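Local coordinates for probable TonB-dependent siderophore receptor PiuA (Acinetobacter baumannii, PDB 5FP1), which probably takes part in the first step of iron uptake across the outer membrane by binding iron-chelating siderophores, possibly ferric enterobactin with micromolar affinity, at residues L434-L439 and T469-I474; I484-A489 and Q521-G526; I542-K547 and K566-E571. One frame throughout, in Å; residues are numbered along the deposited sequence.

Interaction 1: L434-L439 and T469-I474; sequences LLDLGL and TYQAGI
Gln471 reaches diagonally across the strand pair to hydrogen-bond Asp436. Its CB leaves the strand on the same face of the sheet as Asp436. With chi1 at 75°, CG sits between the backbone N and the carbonyl carbon and lies over the facing residue, 3.5 Å from Gly438 N. A glycine suits this spot, because a beta carbon there would run into Gln471 CG. The chain then continues extended to CD, which passes 3.8 Å from Asp436 OD2. At the tip, Gln471 NE2 donates to Asp436 OD2 at 2.9 Å, meeting that oxygen on its syn side, slightly out of the carboxylate plane, through a bent bond (141°). The other oxygen, Asp436 OD1, accepts from Asn426 ND2, so the carboxylate is held from both neighbouring strands. Opposite Asp436 lies a second glycine, Gly473; their backbones pair in both directions, with Asp436 N to Gly473 O at 2.7 Å. Gly438 and Gln471 pair likewise. The alternate residues, among them Leu435, Tyr470 and Ile474, turn to the other face, where Leu435 CD1 approaches Ile474 CG1 (4.1 Å) and detergent molecules touch Tyr470 and Ile474. Gln471 rests on plug helix 125-128 and Asp436 on Pro41, while apolar side chains occupy the face that meets detergent, consistent with the membrane side of a hairpin in the wall of a TonB-dependent receptor's beta-barrel.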
loop_
_atom_site.group_PDB
_atom_site.type_symbol
_atom_site.label_atom_id
_atom_site.label_comp_id
_atom_site.label_asym_id
_atom_site.label_seq_id
_atom_site.Cartn_x
_atom_site.Cartn_y
_atom_site.Cartn_z
ATOM N N LEU A 434 -28.572 -9.106 11.687
ATOM C CA LEU A 434 -27.809 -9.646 10.535
ATOM C C LEU A 434 -26.657 -10.522 10.998
ATOM O O LEU A 434 -25.849 -10.091 11.813
ATOM C CB LEU A 434 -27.228 -8.528 9.680
ATOM C CG LEU A 434 -28.140 -7.344 9.394
ATOM C CD1 LEU A 434 -27.361 -6.236 8.703
ATOM C CD2 LEU A 434 -29.309 -7.781 8.548
ATOM N N LEU A 435 -26.607 -11.751 10.494
ATOM C CA LEU A 435 -25.541 -12.692 10.795
ATOM C C LEU A 435 -24.568 -12.751 9.602
ATOM O O LEU A 435 -24.963 -13.111 8.497
ATOM C CB LEU A 435 -26.115 -14.070 11.023
ATOM C CG LEU A 435 -25.116 -15.185 11.297
ATOM C CD1 LEU A 435 -24.282 -14.885 12.537
ATOM C CD2 LEU A 435 -25.858 -16.516 11.433
ATOM N N ASP A 436 -23.325 -12.337 9.822
ATOM C CA ASP A 436 -22.314 -12.296 8.742
ATOM C C ASP A 436 -21.393 -13.504 8.851
ATOM O O ASP A 436 -20.874 -13.791 9.939
ATOM C CB ASP A 436 -21.490 -11.015 8.874
ATOM C CG ASP A 436 -20.648 -10.726 7.611
ATOM O OD1 ASP A 436 -21.236 -10.396 6.548
ATOM O OD2 ASP A 436 -19.407 -10.856 7.706
ATOM N N LEU A 437 -21.215 -14.249 7.758
ATOM C CA LEU A 437 -20.412 -15.467 7.801
ATOM C C LEU A 437 -19.475 -15.514 6.613
ATOM O O LEU A 437 -19.839 -15.129 5.504
ATOM C CB LEU A 437 -21.296 -16.703 7.754
ATOM C CG LEU A 437 -22.353 -16.785 8.882
ATOM C CD1 LEU A 437 -23.369 -17.852 8.522
ATOM C CD2 LEU A 437 -21.720 -17.077 10.226
ATOM N N GLY A 438 -18.292 -16.056 6.836
ATOM C CA GLY A 438 -17.378 -16.330 5.728
ATOM C C GLY A 438 -16.484 -17.483 6.085
ATOM O O GLY A 438 -16.070 -17.641 7.253
ATOM N N LEU A 439 -16.183 -18.291 5.078
ATOM C CA LEU A 439 -15.348 -19.468 5.239
ATOM C C LEU A 439 -14.549 -19.656 3.949
ATOM O O LEU A 439 -15.118 -19.629 2.878
ATOM C CB LEU A 439 -16.249 -20.679 5.478
ATOM C CG LEU A 439 -15.610 -22.021 5.760
ATOM C CD1 LEU A 439 -14.747 -21.997 7.005
ATOM C CD2 LEU A 439 -16.720 -23.054 5.914
ATOM N N THR A 469 -9.684 -20.278 6.674
ATOM C CA THR A 469 -9.878 -19.063 7.431
ATOM C C THR A 469 -11.357 -18.702 7.440
ATOM O O THR A 469 -12.159 -19.208 6.619
ATOM C CB THR A 469 -9.055 -17.889 6.860
ATOM O OG1 THR A 469 -9.375 -17.693 5.485
ATOM C CG2 THR A 469 -7.599 -18.197 6.980
ATOM N N TYR A 470 -11.737 -17.860 8.388
ATOM C CA TYR A 470 -13.136 -17.509 8.486
ATOM C C TYR A 470 -13.443 -16.175 9.100
ATOM O O TYR A 470 -12.568 -15.457 9.580
ATOM C CB TYR A 470 -13.882 -18.631 9.214
ATOM C CG TYR A 470 -13.440 -18.858 10.640
ATOM C CD1 TYR A 470 -12.372 -19.707 10.935
ATOM C CD2 TYR A 470 -14.125 -18.278 11.694
ATOM C CE1 TYR A 470 -11.976 -19.922 12.253
ATOM C CE2 TYR A 470 -13.748 -18.503 13.016
ATOM C CZ TYR A 470 -12.668 -19.315 13.291
ATOM O OH TYR A 470 -12.300 -19.529 14.613
ATOM N N GLN A 471 -14.722 -15.830 9.051
ATOM C CA GLN A 471 -15.219 -14.652 9.692
ATOM C C GLN A 471 -16.629 -14.926 10.186
ATOM O O GLN A 471 -17.388 -15.656 9.544
ATOM C CB GLN A 471 -15.206 -13.438 8.755
ATOM C CG GLN A 471 -16.254 -13.377 7.679
ATOM C CD GLN A 471 -15.985 -12.251 6.667
ATOM O OE1 GLN A 471 -14.854 -12.049 6.240
ATOM N NE2 GLN A 471 -17.027 -11.525 6.286
ATOM N N ALA A 472 -16.966 -14.326 11.318
ATOM C CA ALA A 472 -18.307 -14.408 11.872
ATOM C C ALA A 472 -18.612 -13.100 12.553
ATOM O O ALA A 472 -17.801 -12.594 13.346
ATOM C CB ALA A 472 -18.388 -15.554 12.884
ATOM N N GLY A 473 -19.777 -12.537 12.270
ATOM C CA GLY A 473 -20.173 -11.326 12.949
ATOM C C GLY A 473 -21.684 -11.246 13.121
ATOM O O GLY A 473 -22.437 -11.852 12.361
ATOM N N ILE A 474 -22.107 -10.501 14.130
ATOM C CA ILE A 474 -23.520 -10.167 14.303
ATOM C C ILE A 474 -23.674 -8.672 14.333
ATOM O O ILE A 474 -22.951 -7.990 15.056
ATOM C CB ILE A 474 -24.045 -10.725 15.617
ATOM C CG1 ILE A 474 -23.919 -12.250 15.601
ATOM C CG2 ILE A 474 -25.497 -10.272 15.820
ATOM C CD1 ILE A 474 -24.159 -12.897 16.946
#

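Interaction 2: I484-A489 and Q521-G526; sequences IYTSYA and QTFEIG. With C8E ((hydroxyethyloxy)tri(ethyloxy)octane), chain C; C8E ((hydroxyethyloxy)tri(ethyloxy)octane), chain F.
Tyr485 and Glu524 meet at their tips, each started on its way by its first torsion: chi1 of 70° sets Tyr485 CG between its backbone N and carbonyl carbon, while chi1 of -176° sets Glu524 CG anti to its backbone N. These two strands are antiparallel neighbours in the wall of the TonB-dependent receptor barrel, and both side chains lie on its plug-facing side. The Tyr485 ring lies over Gly526, whose CA makes a CH-pi contact 3.8 Å from the ring centroid. Glycine fits because a beta carbon would collide with the phenol oxygen. Tyr485 OH donates to Glu524 OE2 (2.6 Å), which accepts through its anti lone pair and lies at the edge of the ring. The same carboxylate holds the plug: OE2 is also bonded to Ser43 OG, and OE1 forms a salt bridge with Arg88. These partners would favour a charged glutamate.

Thr486, Tyr488, Phe523 and Ile525 turn to the outer face. Thr486 CG2 comes 3.5 Å from Phe523 CE1, and C3 of the C8E detergent of chain F lies over one face of Tyr488, toward its rim, an apolar surface suited to lipid. Tyr488 nevertheless ends in a polar bond: its OH donates to Gln521 OE1 at 2.5 Å, with ring and amide planes 70° apart, while Gln521 NE2 goes to Glu546 on the next strand. Paired backbone bonds join Tyr485 with Gly526, Ser487 with Glu524, and Ala489 with Thr522. On the plug side, Ser487 OG also bonds Pro41 O, and a water donates to both Ser487 OG (2.8 Å) and Thr522 O (3.2 Å).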
loop_
_atom_site.group_PDB
_atom_site.type_symbol
_atom_site.label_atom_id
_atom_site.label_comp_id
_atom_site.label_asym_id
_atom_site.label_seq_id
_atom_site.Cartn_x
_atom_site.Cartn_y
_atom_site.Cartn_z
ATOM N N ILE A 484 -24.775 -1.829 15.535
ATOM C CA ILE A 484 -23.838 -2.163 16.596
ATOM C C ILE A 484 -23.448 -3.590 16.336
ATOM O O ILE A 484 -24.321 -4.441 16.061
ATOM C CB ILE A 484 -24.456 -2.073 18.014
ATOM C CG1 ILE A 484 -25.166 -0.747 18.225
ATOM C CG2 ILE A 484 -23.367 -2.190 19.066
ATOM C CD1 ILE A 484 -26.054 -0.774 19.467
ATOM N N TYR A 485 -22.145 -3.882 16.377
ATOM C CA TYR A 485 -21.704 -5.201 15.981
ATOM C C TYR A 485 -20.563 -5.720 16.790
ATOM O O TYR A 485 -19.853 -4.960 17.461
ATOM C CB TYR A 485 -21.339 -5.226 14.479
ATOM C CG TYR A 485 -20.081 -4.440 14.154
ATOM C CD1 TYR A 485 -18.817 -5.047 14.194
ATOM C CD2 TYR A 485 -20.155 -3.095 13.834
ATOM C CE1 TYR A 485 -17.651 -4.317 13.904
ATOM C CE2 TYR A 485 -19.009 -2.361 13.531
ATOM C CZ TYR A 485 -17.762 -2.980 13.566
ATOM O OH TYR A 485 -16.654 -2.207 13.308
ATOM N N THR A 486 -20.419 -7.039 16.711
ATOM C CA THR A 486 -19.274 -7.790 17.224
ATOM C C THR A 486 -18.839 -8.712 16.105
ATOM O O THR A 486 -19.685 -9.341 15.469
ATOM C CB THR A 486 -19.678 -8.698 18.411
ATOM O OG1 THR A 486 -20.366 -7.928 19.399
ATOM C CG2 THR A 486 -18.447 -9.346 19.032
ATOM N N SER A 487 -17.533 -8.850 15.888
ATOM C CA SER A 487 -17.063 -9.792 14.884
ATOM C C SER A 487 -15.720 -10.396 15.197
ATOM O O SER A 487 -14.934 -9.865 15.972
ATOM C CB SER A 487 -17.047 -9.141 13.493
ATOM O OG SER A 487 -16.033 -8.160 13.417
ATOM N N TYR A 488 -15.489 -11.534 14.583
ATOM C CA TYR A 488 -14.249 -12.258 14.707
ATOM C C TYR A 488 -13.811 -12.726 13.322
ATOM O O TYR A 488 -14.606 -13.253 12.552
ATOM C CB TYR A 488 -14.432 -13.451 15.640
ATOM C CG TYR A 488 -13.198 -14.291 15.796
ATOM C CD1 TYR A 488 -12.145 -13.881 16.589
ATOM C CD2 TYR A 488 -13.070 -15.477 15.098
ATOM C CE1 TYR A 488 -10.999 -14.660 16.716
ATOM C CE2 TYR A 488 -11.937 -16.258 15.216
ATOM C CZ TYR A 488 -10.906 -15.843 16.022
ATOM O OH TYR A 488 -9.775 -16.642 16.113
ATOM N N ALA A 489 -12.530 -12.581 13.017
ATOM C CA ALA A 489 -12.013 -12.990 11.691
ATOM C C ALA A 489 -10.577 -13.436 11.825
ATOM O O ALA A 489 -9.830 -12.920 12.687
ATOM C CB ALA A 489 -12.128 -11.842 10.692
ATOM N N GLN A 521 -5.535 -13.026 14.064
ATOM C CA GLN A 521 -6.956 -12.879 14.276
ATOM C C GLN A 521 -7.314 -11.469 14.711
ATOM O O GLN A 521 -6.486 -10.727 15.262
ATOM C CB GLN A 521 -7.446 -13.926 15.291
ATOM C CG GLN A 521 -6.837 -13.700 16.666
ATOM C CD GLN A 521 -7.098 -14.814 17.673
ATOM O OE1 GLN A 521 -7.720 -15.829 17.378
ATOM N NE2 GLN A 521 -6.615 -14.614 18.874
ATOM N N THR A 522 -8.567 -11.094 14.449
ATOM C CA THR A 522 -9.117 -9.837 14.898
ATOM C C THR A 522 -10.450 -10.062 15.606
ATOM O O THR A 522 -11.346 -10.726 15.071
ATOM C CB THR A 522 -9.326 -8.877 13.713
ATOM O OG1 THR A 522 -8.052 -8.533 13.148
ATOM C CG2 THR A 522 -10.056 -7.590 14.142
ATOM N N PHE A 523 -10.531 -9.551 16.827
ATOM C CA PHE A 523 -11.809 -9.430 17.560
ATOM C C PHE A 523 -12.194 -7.954 17.597
ATOM O O PHE A 523 -11.404 -7.101 18.009
ATOM C CB PHE A 523 -11.695 -9.971 18.996
ATOM C CG PHE A 523 -12.980 -9.737 19.801
ATOM C CD1 PHE A 523 -14.096 -10.539 19.580
ATOM C CD2 PHE A 523 -13.098 -8.664 20.674
ATOM C CE1 PHE A 523 -15.281 -10.328 20.281
ATOM C CE2 PHE A 523 -14.284 -8.433 21.365
ATOM C CZ PHE A 523 -15.374 -9.267 21.165
ATOM N N GLU A 524 -13.398 -7.621 17.152
ATOM C CA GLU A 524 -13.805 -6.225 17.062
ATOM C C GLU A 524 -15.258 -6.040 17.513
ATOM O O GLU A 524 -16.122 -6.886 17.264
ATOM C CB GLU A 524 -13.689 -5.741 15.632
ATOM C CG GLU A 524 -13.991 -4.271 15.385
ATOM C CD GLU A 524 -13.466 -3.789 14.035
ATOM O OE1 GLU A 524 -12.269 -4.037 13.775
ATOM O OE2 GLU A 524 -14.233 -3.174 13.245
ATOM N N ILE A 525 -15.480 -4.923 18.187
ATOM C CA ILE A 525 -16.807 -4.435 18.466
ATOM C C ILE A 525 -16.867 -3.039 17.938
ATOM O O ILE A 525 -15.901 -2.273 18.027
ATOM C CB ILE A 525 -17.098 -4.454 19.977
ATOM C CG1 ILE A 525 -16.015 -3.744 20.755
ATOM C CG2 ILE A 525 -17.176 -5.874 20.462
ATOM C CD1 ILE A 525 -16.329 -3.657 22.231
ATOM N N GLY A 526 -18.005 -2.686 17.370
ATOM C CA GLY A 526 -18.136 -1.384 16.799
ATOM C C GLY A 526 -19.555 -0.889 16.632
ATOM O O GLY A 526 -20.543 -1.619 16.869
HETATM C C1 C8E C . -22.017 -11.316 20.775
HETATM C C2 C8E C . -23.383 -10.824 20.350
HETATM C C3 C8E C . -23.234 -9.726 19.321
HETATM C C4 C8E C . -24.357 -8.731 19.399
HETATM C C5 C8E C . -24.125 -7.530 18.514
HETATM C C6 C8E C . -22.924 -6.728 18.952
HETATM C C7 C8E C . -23.255 -5.719 20.003
HETATM C C8 C8E C . -22.005 -5.377 20.797
HETATM O O9 C8E C . -21.886 -6.374 21.815
HETATM C C10 C8E C . -20.570 -6.515 22.362
HETATM C C11 C8E C . -20.293 -5.398 23.352
HETATM O O12 C8E C . -20.522 -4.141 22.728
HETATM C C13 C8E C . -20.281 -3.075 23.650
HETATM C C14 C8E C . -20.462 -1.735 22.953
HETATM O O15 C8E C . -21.803 -1.268 23.102
HETATM C C16 C8E C . -21.906 -0.227 24.079
HETATM C C17 C8E C . -23.103 0.660 23.778
HETATM O O18 C8E C . -23.190 0.826 22.367
HETATM C C1 C8E F . -17.196 -16.790 17.282
HETATM C C2 C8E F . -16.102 -17.839 17.275
HETATM C C3 C8E F . -14.925 -17.446 18.168
HETATM C C4 C8E F . -13.870 -18.553 18.195
HETATM C C5 C8E F . -12.695 -18.168 19.082
HETATM C C6 C8E F . -11.432 -18.929 18.721
HETATM C C7 C8E F . -10.267 -18.383 19.547
HETATM C C8 C8E F . -9.189 -19.437 19.772
HETATM O O9 C8E F . -7.911 -18.810 19.753
HETATM O O HOH W 1 -13.356 -8.989 13.220
#

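Interaction 3: I542-K547 and K566-E571; sequences IFRTEK and KVDGFE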
loop_
_atom_site.group_PDB
_atom_site.type_symbol
_atom_site.label_atom_id
_atom_site.label_comp_id
_atom_site.label_asym_id
_atom_site.label_seq_id
_atom_site.Cartn_x
_atom_site.Cartn_y
_atom_site.Cartn_z
ATOM N N ILE A 542 -13.481 -0.793 18.393
ATOM C CA ILE A 542 -12.506 -1.161 19.397
ATOM C C ILE A 542 -12.147 -2.587 19.046
ATOM O O ILE A 542 -13.019 -3.381 18.722
ATOM C CB ILE A 542 -13.121 -1.107 20.820
ATOM C CG1 ILE A 542 -13.366 0.334 21.222
ATOM C CG2 ILE A 542 -12.225 -1.796 21.834
ATOM C CD1 ILE A 542 -12.120 1.010 21.734
ATOM N N PHE A 543 -10.864 -2.929 19.103
ATOM C CA PHE A 543 -10.424 -4.201 18.544
ATOM C C PHE A 543 -9.133 -4.683 19.156
ATOM O O PHE A 543 -8.349 -3.905 19.702
ATOM C CB PHE A 543 -10.251 -4.086 17.019
ATOM C CG PHE A 543 -9.346 -2.958 16.615
ATOM C CD1 PHE A 543 -7.980 -3.125 16.551
ATOM C CD2 PHE A 543 -9.878 -1.726 16.313
ATOM C CE1 PHE A 543 -7.163 -2.054 16.207
ATOM C CE2 PHE A 543 -9.079 -0.653 15.980
ATOM C CZ PHE A 543 -7.720 -0.821 15.918
ATOM N N ARG A 544 -8.922 -5.980 19.058
ATOM C CA ARG A 544 -7.605 -6.569 19.167
ATOM C C ARG A 544 -7.308 -7.308 17.865
ATOM O O ARG A 544 -8.032 -8.241 17.473
ATOM C CB ARG A 544 -7.475 -7.511 20.344
ATOM C CG ARG A 544 -6.106 -8.203 20.371
ATOM C CD ARG A 544 -5.917 -9.022 21.644
ATOM N NE ARG A 544 -5.904 -8.124 22.784
ATOM C CZ ARG A 544 -6.086 -8.490 24.047
ATOM N NH1 ARG A 544 -6.271 -9.750 24.366
ATOM N NH2 ARG A 544 -6.091 -7.583 24.990
ATOM N N THR A 545 -6.295 -6.814 17.171
ATOM C CA THR A 545 -5.776 -7.420 15.922
ATOM C C THR A 545 -4.385 -7.895 16.270
ATOM O O THR A 545 -3.551 -7.108 16.757
ATOM C CB THR A 545 -5.765 -6.397 14.780
ATOM O OG1 THR A 545 -7.119 -6.147 14.344
ATOM C CG2 THR A 545 -4.913 -6.895 13.565
ATOM N N GLU A 546 -4.145 -9.190 16.110
ATOM C CA GLU A 546 -2.950 -9.794 16.624
ATOM C C GLU A 546 -2.454 -10.918 15.776
ATOM O O GLU A 546 -3.228 -11.588 15.084
ATOM C CB GLU A 546 -3.170 -10.332 18.050
ATOM C CG GLU A 546 -4.186 -11.438 18.136
ATOM C CD GLU A 546 -4.473 -11.873 19.574
ATOM O OE1 GLU A 546 -3.520 -11.965 20.382
ATOM O OE2 GLU A 546 -5.659 -12.106 19.881
ATOM N N LYS A 547 -1.157 -11.156 15.883
ATOM C CA LYS A 547 -0.549 -12.316 15.247
ATOM C C LYS A 547 -0.028 -13.221 16.356
ATOM O O LYS A 547 1.108 -13.078 16.819
ATOM C CB LYS A 547 0.559 -11.908 14.279
ATOM C CG LYS A 547 1.054 -13.065 13.446
ATOM C CD LYS A 547 2.277 -12.707 12.630
ATOM C CE LYS A 547 1.967 -11.814 11.461
ATOM N NZ LYS A 547 3.247 -11.464 10.743
ATOM N N LYS A 566 0.549 -8.126 19.358
ATOM C CA LYS A 566 -0.834 -7.690 19.355
ATOM C C LYS A 566 -0.972 -6.199 19.323
ATOM O O LYS A 566 -0.091 -5.462 19.776
ATOM C CB LYS A 566 -1.612 -8.225 20.555
ATOM C CG LYS A 566 -1.173 -7.648 21.876
ATOM C CD LYS A 566 -2.152 -8.118 22.962
ATOM C CE LYS A 566 -1.630 -7.832 24.356
ATOM N NZ LYS A 566 -2.149 -6.515 24.774
ATOM N N VAL A 567 -2.104 -5.761 18.772
ATOM C CA VAL A 567 -2.451 -4.369 18.719
ATOM C C VAL A 567 -3.867 -4.214 19.280
ATOM O O VAL A 567 -4.830 -4.734 18.699
ATOM C CB VAL A 567 -2.397 -3.809 17.266
ATOM C CG1 VAL A 567 -2.780 -2.344 17.241
ATOM C CG2 VAL A 567 -1.027 -3.987 16.641
ATOM N N ASP A 568 -3.985 -3.531 20.427
ATOM C CA ASP A 568 -5.284 -3.162 20.992
ATOM C C ASP A 568 -5.585 -1.726 20.607
ATOM O O ASP A 568 -4.812 -0.799 20.914
ATOM C CB ASP A 568 -5.244 -3.295 22.536
ATOM C CG ASP A 568 -5.161 -4.743 23.001
ATOM O OD1 ASP A 568 -5.744 -5.614 22.328
ATOM O OD2 ASP A 568 -4.492 -5.016 24.021
ATOM N N GLY A 569 -6.675 -1.508 19.922
ATOM C CA GLY A 569 -6.880 -0.221 19.323
ATOM C C GLY A 569 -8.294 0.275 19.270
ATOM O O GLY A 569 -9.257 -0.464 19.551
ATOM N N PHE A 570 -8.381 1.527 18.866
ATOM C CA PHE A 570 -9.624 2.254 18.695
ATOM C C PHE A 570 -9.541 3.082 17.423
ATOM O O PHE A 570 -8.516 3.727 17.136
ATOM C CB PHE A 570 -9.845 3.164 19.907
ATOM C CG PHE A 570 -10.958 4.142 19.734
ATOM C CD1 PHE A 570 -12.264 3.716 19.686
ATOM C CD2 PHE A 570 -10.702 5.493 19.672
ATOM C CE1 PHE A 570 -13.305 4.625 19.563
ATOM C CE2 PHE A 570 -11.733 6.406 19.519
ATOM C CZ PHE A 570 -13.037 5.968 19.463
ATOM N N GLU A 571 -10.606 3.061 16.635
ATOM C CA GLU A 571 -10.654 3.846 15.416
ATOM C C GLU A 571 -11.985 4.591 15.390
ATOM O O GLU A 571 -13.028 4.039 15.752
ATOM C CB GLU A 571 -10.554 2.948 14.146
ATOM C CG GLU A 571 -9.170 2.393 13.845
ATOM C CD GLU A 571 -9.148 1.130 12.950
ATOM O OE1 GLU A 571 -10.222 0.632 12.500
ATOM O OE2 GLU A 571 -8.036 0.603 12.750
#
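Arg544 and Asp568 lie side by side and point the same way from directly facing positions on two antiparallel strands, and with Lys566 they form a salt-bridge network. Arg544 grips side-on: its NE donates to Asp568 OD1 at 2.6 Å in a nearly straight bond (171°), with OD1 in the guanidinium plane and using its syn lone pair. Arg544 NH2 reaches Asp568 OD2 at 3.2 Å, more tilted, the two planes being turned 41° apart. Lys566 crosses Arg544 obliquely and lays its CD over one face of the guanidinium, 3.8 Å from Arg544 NE. Its chain bends at chi4 (92°), and Lys566 NZ meets Asp568 OD2 at 2.9 Å, from the face opposite to NH2. A single aspartate therefore holds Arg544 NH2 and Lys566 NZ, 4.1 Å apart, and its charge probably offsets their repulsion. Arginine suits its place by offering two donors, lysine by being long enough to fold round to OD2.

On the same face, Ile542 CD1 comes 3.4 Å from Phe570 CD1. The inward face is built round Phe543. Its ring lies over Gly569, whose CA makes a CH-pi contact 3.9 Å from the centroid; a beta carbon there would strike Phe543 CZ. Glu571 crosses Phe543 at about a right angle, with Glu571 OE2 3.5 Å from Phe543 CZ.

Arg88 of the plug meets this inner side: it makes a cation-pi contact with Phe543, bridges to Glu571 and hydrogen-bonds Thr545 OG1, which also pairs with Thr522 OG1. The hairpin of strands 536-555 and 558-575 is flanked by strand 518-531 next to its first strand and strand 582-597 next to its second, while Tyr90 on plug strand 90-91 touches Thr545 and Val567.

How the interactions relate
The three contacts follow one another along the chain and round the barrel wall. Interactions 1 and 2 have centres about 10 Å apart, as do interactions 2 and 3, while the centres of interactions 1 and 3 are about 18 Å apart and the two do not touch. Strand 459-476 pairs with strand 482-493 through Ala472 O to Tyr488 N and Ile474 N to Thr486 O; strand 518-531 pairs with strand 536-555, where the hydroxyls of Thr522 and Thr545 also meet. The six segments thus form a continuous antiparallel run, with one face toward the plug. Arg88 contacts both interaction 2 and interaction 3, tying neighbouring parts of the wall to the domain that fills the barrel.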